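Local structure of flavin-dependent monooxygenase, oxygenase subunit HsaA (Rhodococcus sp., 2RFQ) at residues E25-T30 and S77-T82; G60-P65 and N224-Y229; R115-Y120 and A140-C145. The protein catalyses the FMNH2-dependent ortho-hydroxylation of the steroid 3-HSA to the catechol 3,4-DHSA during cholesterol breakdown, as the oxygenase component of a two-component monooxygenase. All blocks are in the same frame, centred on the assembly; numbering follows the deposited sequence.

Contact 1 (E25-T30 and S77-T82)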
loop_
_atom_site.group_PDB
_atom_site.type_symbol
_atom_site.label_atom_id
_atom_site.label_comp_id
_atom_site.label_asym_id
_atom_site.label_seq_id
_atom_site.Cartn_x
_atom_site.Cartn_y
_atom_site.Cartn_z
ATOM N N GLU A 25 27.023 12.879 16.800
ATOM C CA GLU A 25 27.694 14.148 16.515
ATOM C C GLU A 25 28.591 14.052 15.290
ATOM O O GLU A 25 28.750 15.028 14.558
ATOM C CB GLU A 25 28.498 14.611 17.723
ATOM C CG GLU A 25 27.633 15.041 18.879
ATOM C CD GLU A 25 28.419 15.357 20.128
ATOM O OE1 GLU A 25 29.595 14.952 20.223
ATOM O OE2 GLU A 25 27.849 16.010 21.025
ATOM N N ARG A 26 29.155 12.864 15.056
ATOM C CA ARG A 26 30.087 12.672 13.963
ATOM C C ARG A 26 29.420 12.238 12.667
ATOM O O ARG A 26 30.114 12.059 11.657
ATOM C CB ARG A 26 31.116 11.597 14.327
ATOM C CG ARG A 26 31.988 11.958 15.508
ATOM C CD ARG A 26 33.049 10.909 15.621
ATOM N NE ARG A 26 34.093 11.359 16.538
ATOM C CZ ARG A 26 34.827 10.548 17.294
ATOM N NH1 ARG A 26 34.666 9.234 17.232
ATOM N NH2 ARG A 26 35.745 11.063 18.103
ATOM N N ALA A 27 28.101 12.023 12.691
ATOM C CA ALA A 27 27.441 11.455 11.490
ATOM C C ALA A 27 27.685 12.264 10.197
ATOM O O ALA A 27 27.924 11.656 9.145
ATOM C CB ALA A 27 25.964 11.224 11.737
ATOM N N GLN A 28 27.633 13.610 10.246
ATOM C CA GLN A 28 27.856 14.359 8.986
ATOM C C GLN A 28 29.295 14.231 8.542
ATOM O O GLN A 28 29.577 14.040 7.368
ATOM C CB GLN A 28 27.442 15.851 9.022
ATOM C CG GLN A 28 27.484 16.471 7.584
ATOM C CD GLN A 28 26.584 15.716 6.552
ATOM O OE1 GLN A 28 25.449 15.397 6.839
ATOM N NE2 GLN A 28 27.104 15.469 5.356
ATOM N N GLU A 29 30.224 14.333 9.493
ATOM C CA GLU A 29 31.625 14.190 9.152
ATOM C C GLU A 29 31.905 12.817 8.520
ATOM O O GLU A 29 32.646 12.697 7.532
ATOM C CB GLU A 29 32.512 14.406 10.385
ATOM C CG GLU A 29 33.996 14.428 10.037
ATOM C CD GLU A 29 34.866 15.016 11.140
ATOM O OE1 GLU A 29 34.450 16.023 11.747
ATOM O OE2 GLU A 29 35.989 14.508 11.321
ATOM N N THR A 30 31.310 11.780 9.101
ATOM C CA THR A 30 31.466 10.429 8.588
ATOM C C THR A 30 30.974 10.355 7.137
ATOM O O THR A 30 31.638 9.777 6.282
ATOM C CB THR A 30 30.689 9.453 9.488
ATOM O OG1 THR A 30 31.308 9.489 10.783
ATOM C CG2 THR A 30 30.723 8.016 8.916
ATOM N N SER A 77 21.272 3.091 15.116
ATOM C CA SER A 77 20.308 4.133 15.474
ATOM C C SER A 77 20.964 5.515 15.666
ATOM O O SER A 77 20.259 6.537 15.712
ATOM C CB SER A 77 19.521 3.735 16.720
ATOM O OG SER A 77 20.295 3.856 17.905
ATOM N N ALA A 78 22.285 5.505 15.878
ATOM C CA ALA A 78 23.084 6.748 16.004
ATOM C C ALA A 78 23.729 7.187 14.690
ATOM O O ALA A 78 23.764 8.381 14.381
ATOM C CB ALA A 78 24.148 6.606 17.079
ATOM N N CYS A 79 24.252 6.230 13.930
ATOM C CA CYS A 79 24.912 6.548 12.667
ATOM C C CYS A 79 24.717 5.331 11.766
ATOM O O CYS A 79 25.197 4.229 12.101
ATOM C CB CYS A 79 26.388 6.830 12.897
ATOM S SG CYS A 79 27.308 7.026 11.313
ATOM N N GLY A 80 23.979 5.524 10.664
ATOM C CA GLY A 80 23.657 4.409 9.781
ATOM C C GLY A 80 24.896 3.736 9.220
ATOM O O GLY A 80 24.999 2.497 9.200
ATOM N N SER A 81 25.830 4.541 8.715
ATOM C CA SER A 81 27.080 3.982 8.188
ATOM C C SER A 81 27.897 3.235 9.241
ATOM O O SER A 81 28.421 2.138 8.970
ATOM C CB SER A 81 27.950 5.057 7.512
ATOM O OG SER A 81 27.348 5.545 6.313
ATOM N N THR A 82 28.029 3.818 10.430
ATOM C CA THR A 82 28.787 3.148 11.489
ATOM C C THR A 82 28.105 1.835 11.872
ATOM O O THR A 82 28.777 0.811 12.043
ATOM C CB THR A 82 28.966 4.065 12.710
ATOM O OG1 THR A 82 29.633 5.264 12.283
ATOM C CG2 THR A 82 29.866 3.393 13.750
#

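Contact 2 (G60-P65 and N224-Y229)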
loop_
_atom_site.group_PDB
_atom_site.type_symbol
_atom_site.label_atom_id
_atom_site.label_comp_id
_atom_site.label_asym_id
_atom_site.label_seq_id
_atom_site.Cartn_x
_atom_site.Cartn_y
_atom_site.Cartn_z
ATOM N N GLY A 60 37.009 -13.684 23.182
ATOM C CA GLY A 60 35.682 -13.220 22.747
ATOM C C GLY A 60 34.538 -13.694 23.621
ATOM O O GLY A 60 34.720 -14.546 24.517
ATOM N N TYR A 61 33.348 -13.145 23.371
ATOM C CA TYR A 61 32.163 -13.486 24.154
ATOM C C TYR A 61 31.396 -14.685 23.617
ATOM O O TYR A 61 30.551 -15.220 24.333
ATOM C CB TYR A 61 31.178 -12.307 24.206
ATOM C CG TYR A 61 31.669 -11.085 24.954
ATOM C CD1 TYR A 61 31.425 -10.934 26.321
ATOM C CD2 TYR A 61 32.330 -10.053 24.277
ATOM C CE1 TYR A 61 31.855 -9.785 27.009
ATOM C CE2 TYR A 61 32.761 -8.912 24.953
ATOM C CZ TYR A 61 32.517 -8.779 26.317
ATOM O OH TYR A 61 32.960 -7.659 26.994
ATOM N N GLN A 62 31.663 -15.082 22.366
ATOM C CA GLN A 62 30.829 -16.098 21.675
ATOM C C GLN A 62 29.358 -16.024 22.097
ATOM O O GLN A 62 28.754 -16.995 22.580
ATOM C CB GLN A 62 31.400 -17.515 21.822
ATOM C CG GLN A 62 31.762 -17.913 23.242
ATOM C CD GLN A 62 32.484 -19.234 23.284
ATOM O OE1 GLN A 62 33.380 -19.499 22.464
ATOM N NE2 GLN A 62 32.099 -20.092 24.247
ATOM N N ALA A 63 28.793 -14.835 21.911
ATOM C CA ALA A 63 27.569 -14.419 22.575
ATOM C C ALA A 63 26.323 -15.020 21.952
ATOM O O ALA A 63 26.349 -15.457 20.797
ATOM C CB ALA A 63 27.465 -12.889 22.532
ATOM N N ASP A 64 25.240 -15.029 22.723
ATOM C CA ASP A 64 23.872 -15.124 22.189
ATOM C C ASP A 64 23.767 -14.160 20.990
ATOM O O ASP A 64 24.052 -12.973 21.118
ATOM C CB ASP A 64 22.932 -14.684 23.330
ATOM C CG ASP A 64 21.452 -14.797 22.992
ATOM O OD1 ASP A 64 21.060 -14.763 21.806
ATOM O OD2 ASP A 64 20.687 -14.921 23.963
ATOM N N PRO A 65 23.395 -14.669 19.801
ATOM C CA PRO A 65 23.361 -13.796 18.616
ATOM C C PRO A 65 22.389 -12.643 18.744
ATOM O O PRO A 65 22.609 -11.607 18.106
ATOM C CB PRO A 65 23.000 -14.748 17.450
ATOM C CG PRO A 65 22.362 -15.935 18.133
ATOM C CD PRO A 65 23.029 -16.061 19.485
ATOM N N ASN A 224 35.874 -24.567 18.397
ATOM C CA ASN A 224 34.893 -23.533 18.714
ATOM C C ASN A 224 33.503 -24.165 18.798
ATOM O O ASN A 224 32.750 -24.197 17.822
ATOM C CB ASN A 224 34.954 -22.388 17.695
ATOM C CG ASN A 224 36.294 -21.663 17.715
ATOM O OD1 ASN A 224 36.886 -21.467 18.775
ATOM N ND2 ASN A 224 36.772 -21.248 16.540
ATOM N N THR A 225 33.196 -24.681 19.985
ATOM C CA THR A 225 32.038 -25.559 20.181
ATOM C C THR A 225 30.772 -24.812 20.626
ATOM O O THR A 225 29.704 -25.447 20.799
ATOM C CB THR A 225 32.356 -26.673 21.229
ATOM O OG1 THR A 225 32.653 -26.038 22.476
ATOM C CG2 THR A 225 33.569 -27.505 20.785
ATOM N N ALA A 226 30.871 -23.488 20.815
ATOM C CA ALA A 226 29.723 -22.710 21.299
ATOM C C ALA A 226 28.536 -22.844 20.325
ATOM O O ALA A 226 28.736 -22.912 19.100
ATOM C CB ALA A 226 30.078 -21.250 21.497
ATOM N N PRO A 227 27.304 -22.913 20.861
ATOM C CA PRO A 227 26.147 -23.120 19.960
ATOM C C PRO A 227 25.953 -22.014 18.920
ATOM O O PRO A 227 25.395 -22.283 17.851
ATOM C CB PRO A 227 24.945 -23.214 20.916
ATOM C CG PRO A 227 25.435 -22.529 22.217
ATOM C CD PRO A 227 26.892 -22.929 22.288
ATOM N N VAL A 228 26.419 -20.798 19.193
ATOM C CA VAL A 228 26.240 -19.726 18.208
ATOM C C VAL A 228 26.901 -20.079 16.853
ATOM O O VAL A 228 26.412 -19.653 15.793
ATOM C CB VAL A 228 26.732 -18.346 18.740
ATOM C CG1 VAL A 228 28.261 -18.317 18.905
ATOM C CG2 VAL A 228 26.269 -17.217 17.813
ATOM N N TYR A 229 27.975 -20.883 16.876
ATOM C CA TYR A 229 28.689 -21.198 15.617
ATOM C C TYR A 229 27.981 -22.270 14.780
ATOM O O TYR A 229 28.417 -22.556 13.658
ATOM C CB TYR A 229 30.179 -21.535 15.858
ATOM C CG TYR A 229 30.860 -20.422 16.596
ATOM C CD1 TYR A 229 30.936 -19.136 16.030
ATOM C CD2 TYR A 229 31.363 -20.609 17.884
ATOM C CE1 TYR A 229 31.483 -18.056 16.726
ATOM C CE2 TYR A 229 31.936 -19.561 18.579
ATOM C CZ TYR A 229 32.006 -18.289 17.999
ATOM O OH TYR A 229 32.550 -17.236 18.682
HETATM O O HOH W 1 27.076 -19.311 22.047
HETATM O O HOH W 2 33.438 -21.909 21.185
#

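Contact 3 (R115-Y120 and A140-C145)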
loop_
_atom_site.group_PDB
_atom_site.type_symbol
_atom_site.label_atom_id
_atom_site.label_comp_id
_atom_site.label_asym_id
_atom_site.label_seq_id
_atom_site.Cartn_x
_atom_site.Cartn_y
_atom_site.Cartn_z
ATOM N N ARG A 115 40.777 -7.004 12.734
ATOM C CA ARG A 115 39.490 -7.006 12.033
ATOM C C ARG A 115 39.648 -7.511 10.597
ATOM O O ARG A 115 40.736 -7.444 9.994
ATOM C CB ARG A 115 38.892 -5.601 12.011
ATOM C CG ARG A 115 38.382 -5.143 13.372
ATOM C CD ARG A 115 37.775 -3.754 13.275
ATOM N NE ARG A 115 38.764 -2.678 13.254
ATOM C CZ ARG A 115 39.313 -2.145 14.353
ATOM N NH1 ARG A 115 39.014 -2.623 15.574
ATOM N NH2 ARG A 115 40.195 -1.155 14.234
ATOM N N ILE A 116 38.532 -7.986 10.071
ATOM C CA ILE A 116 38.478 -8.609 8.744
ATOM C C ILE A 116 37.331 -7.927 8.008
ATOM O O ILE A 116 36.281 -7.691 8.615
ATOM C CB ILE A 116 38.129 -10.132 8.912
ATOM C CG1 ILE A 116 39.200 -10.859 9.735
ATOM C CG2 ILE A 116 37.986 -10.850 7.577
ATOM C CD1 ILE A 116 38.765 -11.112 11.161
ATOM N N SER A 117 37.524 -7.586 6.728
ATOM C CA SER A 117 36.401 -7.063 5.923
ATOM C C SER A 117 35.976 -8.151 4.956
ATOM O O SER A 117 36.603 -9.221 4.925
ATOM C CB SER A 117 36.755 -5.746 5.209
ATOM O OG SER A 117 37.646 -5.943 4.122
ATOM N N SER A 118 34.912 -7.924 4.191
ATOM C CA SER A 118 34.503 -8.983 3.262
ATOM C C SER A 118 33.937 -8.454 1.980
ATOM O O SER A 118 33.606 -7.271 1.871
ATOM C CB SER A 118 33.423 -9.861 3.899
ATOM O OG SER A 118 32.228 -9.090 4.050
ATOM N N SER A 119 33.801 -9.356 1.016
ATOM C CA SER A 119 32.932 -9.104 -0.125
ATOM C C SER A 119 32.517 -10.490 -0.572
ATOM O O SER A 119 33.329 -11.231 -1.112
ATOM C CB SER A 119 33.677 -8.348 -1.227
ATOM O OG SER A 119 32.839 -8.128 -2.362
ATOM N N TYR A 120 31.273 -10.868 -0.276
ATOM C CA TYR A 120 30.885 -12.281 -0.487
ATOM C C TYR A 120 30.325 -12.593 -1.863
ATOM O O TYR A 120 30.273 -13.775 -2.263
ATOM C CB TYR A 120 29.903 -12.743 0.594
ATOM C CG TYR A 120 30.482 -12.851 1.986
ATOM C CD1 TYR A 120 31.512 -13.756 2.279
ATOM C CD2 TYR A 120 29.978 -12.062 3.027
ATOM C CE1 TYR A 120 32.023 -13.853 3.597
ATOM C CE2 TYR A 120 30.468 -12.152 4.325
ATOM C CZ TYR A 120 31.505 -13.053 4.606
ATOM O OH TYR A 120 32.000 -13.177 5.893
ATOM N N ALA A 140 34.134 -5.517 -5.060
ATOM C CA ALA A 140 33.517 -4.234 -4.659
ATOM C C ALA A 140 32.700 -4.359 -3.382
ATOM O O ALA A 140 32.462 -5.462 -2.871
ATOM C CB ALA A 140 32.622 -3.706 -5.787
ATOM N N TRP A 141 32.287 -3.203 -2.870
ATOM C CA TRP A 141 31.358 -3.115 -1.751
ATOM C C TRP A 141 31.895 -3.736 -0.452
ATOM O O TRP A 141 31.117 -4.327 0.320
ATOM C CB TRP A 141 29.962 -3.695 -2.112
ATOM C CG TRP A 141 29.365 -3.195 -3.424
ATOM C CD1 TRP A 141 29.723 -3.596 -4.681
ATOM C CD2 TRP A 141 28.297 -2.252 -3.601
ATOM N NE1 TRP A 141 28.961 -2.947 -5.631
ATOM C CE2 TRP A 141 28.081 -2.114 -4.990
ATOM C CE3 TRP A 141 27.493 -1.518 -2.718
ATOM C CZ2 TRP A 141 27.093 -1.264 -5.525
ATOM C CZ3 TRP A 141 26.512 -0.680 -3.240
ATOM C CH2 TRP A 141 26.323 -0.554 -4.640
ATOM N N SER A 142 33.200 -3.589 -0.185
ATOM C CA SER A 142 33.768 -4.135 1.059
ATOM C C SER A 142 33.661 -3.065 2.140
ATOM O O SER A 142 34.567 -2.282 2.358
ATOM C CB SER A 142 35.224 -4.606 0.862
ATOM O OG SER A 142 35.642 -5.347 2.013
ATOM N N SER A 143 32.512 -3.049 2.806
ATOM C CA SER A 143 32.240 -2.047 3.830
ATOM C C SER A 143 33.288 -2.051 4.920
ATOM O O SER A 143 33.621 -3.105 5.485
ATOM C CB SER A 143 30.865 -2.276 4.464
ATOM O OG SER A 143 29.858 -2.194 3.467
ATOM N N GLY A 144 33.788 -0.851 5.236
ATOM C CA GLY A 144 34.798 -0.695 6.290
ATOM C C GLY A 144 36.146 -1.357 5.996
ATOM O O GLY A 144 36.931 -1.576 6.916
ATOM N N CYS A 145 36.445 -1.624 4.722
ATOM C CA CYS A 145 37.677 -2.346 4.391
ATOM C C CYS A 145 38.969 -1.646 4.881
ATOM O O CYS A 145 39.950 -2.320 5.181
ATOM C CB CYS A 145 37.747 -2.680 2.894
ATOM S SG CYS A 145 37.636 -1.254 1.801
HETATM O O HOH W 3 40.295 -4.816 4.083
HETATM O O HOH W 4 33.222 -5.730 5.012
HETATM O O HOH W 5 31.058 -5.741 3.153
#

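Contact 1 (E25-T30 and S77-T82)
The first torsions of C79 and T30 set up the meeting of these two residues. In C79, SG stands anti to the backbone N (chi1 173°), and its CB points toward 25-30. In T30, OG1 lies beside its own backbone N (chi1 -64°), which gives the hydroxyl to its own helix and the methyl branch to the contact. T30 CG2 comes within 4.3 Å of C79 SG and equally 4.3 Å from S81 CB, so one methyl touches both the residue before helix 80-96 and its first turn. A second apolar approach, A27 CB to C79 SG at 4.4 Å, falls where the backbones are nearest, with the CA atoms of A27 and C79 5.6 Å apart.

T30 OG1 and C79 SG each bond within their own segment. T30 OG1 donates to R26 O at 3.0 Å from above the carbonyl plane, and T30 N also donates to that oxygen. C79 occupies the N-cap of helix 80-96, where SG accepts from T82 N at 3.4 Å with an N-H...S angle of 161°. I36 and P37 also touch T30, and helix 11-25 covers A78.

No hydrogen bond crosses the contact; helices 27-33 and 80-96 of the N-terminal helical domain meet here through buried methyl and sulfur surfaces. The helix start would probably polarise C79 SG, a thiol that serves at once as cap and as packing surface.

Contact 2 (G60-P65 and N224-Y229)
Q62 and P65 meet A226, V228 and Y229 where the loop leading into helix 65-76 lies against a 3-10 turn, 227-229, that precedes helix 233-266; the contact thus joins the N-terminal helical domain of the acyl-CoA dehydrogenase fold to the approach of its C-terminal helices.

The apolar contact is that of P65 with V228. V228 CG2 is anti to its backbone N and reaches P65 CD at 3.8 Å, the two side chains running past one another in opposite senses. Inside 224-229, V228 CG1 sits 3.7 Å above the centre of the Y229 ring and so backs the ring that Q62 meets.

Mixed contacts centre on Q62. Its CG takes the crowded position between backbone N and carbonyl carbon (chi1 49°), and the chain runs on extended. The side chain crosses that of Y229 at about a right angle, with amide and ring planes 74° apart and Q62 CB 3.4 Å from Y229 OH. A226 CB rests against CD and NE2 of Q62, and V228 CG2 lies 3.5 Å from A63 O. Y229 OH donates a hydrogen bond to L53 O, while E56 N donates to Q62 OE1.

Direct hydrogen bonds across the contact are absent, and two waters bridge it instead. One donates to Q62 OE1 at 2.7 Å and accepts from A226 N at 3.0 Å. The other donates to Q62 O at 2.9 Å and accepts from V228 N at 3.3 Å.

Contact 3 (R115-Y120 and A140-C145)
S119 and A140, with S117, S118 and S142 next to them, form the tight part of this contact. S119 OG, anti to its backbone N (chi1 179°), donates to A140 O at 2.7 Å; the hydroxyl lies in the carbonyl plane with a C=O...O angle of 156°. S142 OG is likewise anti to its N and donates to S118 O at 2.8 Å, here from above the carbonyl plane. S117 OG and S142 OG are hydrogen-bonded at 3.0 Å, and S117 OG also touches C145 CB. An alanine in place of S119 keeps CB but has no OG, so A140 O would probably be left without its in-plane donor and this end of the strand pair less firmly tied.

The looser side is built on water. Strand 116-119 and the weakly bonded strand end about 140-142 run roughly antiparallel, at 149°, but their axes approach only to 5.9 Å and no backbone hydrogen bond joins them directly. One water accepts from S118 N at 2.9 Å and donates to S143 O at 2.7 Å. A second donates to S118 O and accepts from S143 N at 3.1 Å, and a third links S117 OG with C145 O. The type II turn S142-C145, with G144 at positive phi, carries the chain along this hydrated seam.

W141 packs on A346 of the second subunit, and S143 OG bonds S192. By similarity S118-Y120 and W141-S143 bind FMN, so the serine-rich seam probably forms part of the flavin site in the beta domain of this acyl-CoA dehydrogenase-like fold.

Contacts 1 and 2 cross along the chain, their segments alternating in the order 25-30, 60-65, 77-82, 224-229; contact 3 follows contact 1 and is nested inside the loop that contact 2 closes. Contact 1 and the 60-65 half of contact 2 belong to the N-terminal helical region, whereas contact 3 lies in the beta region. Contacts 1 and 3 have centres about 19 Å apart, and helix 80-96, which begins in contact 1, packs on strand 116-119 of contact 3. The centre of contact 2 is about 29 Å from that of contact 1 and about 22 Å from that of contact 3. W84 of helix 80-96 makes a weak hydrogen bond to S143, placing the helix beside the probable flavin site.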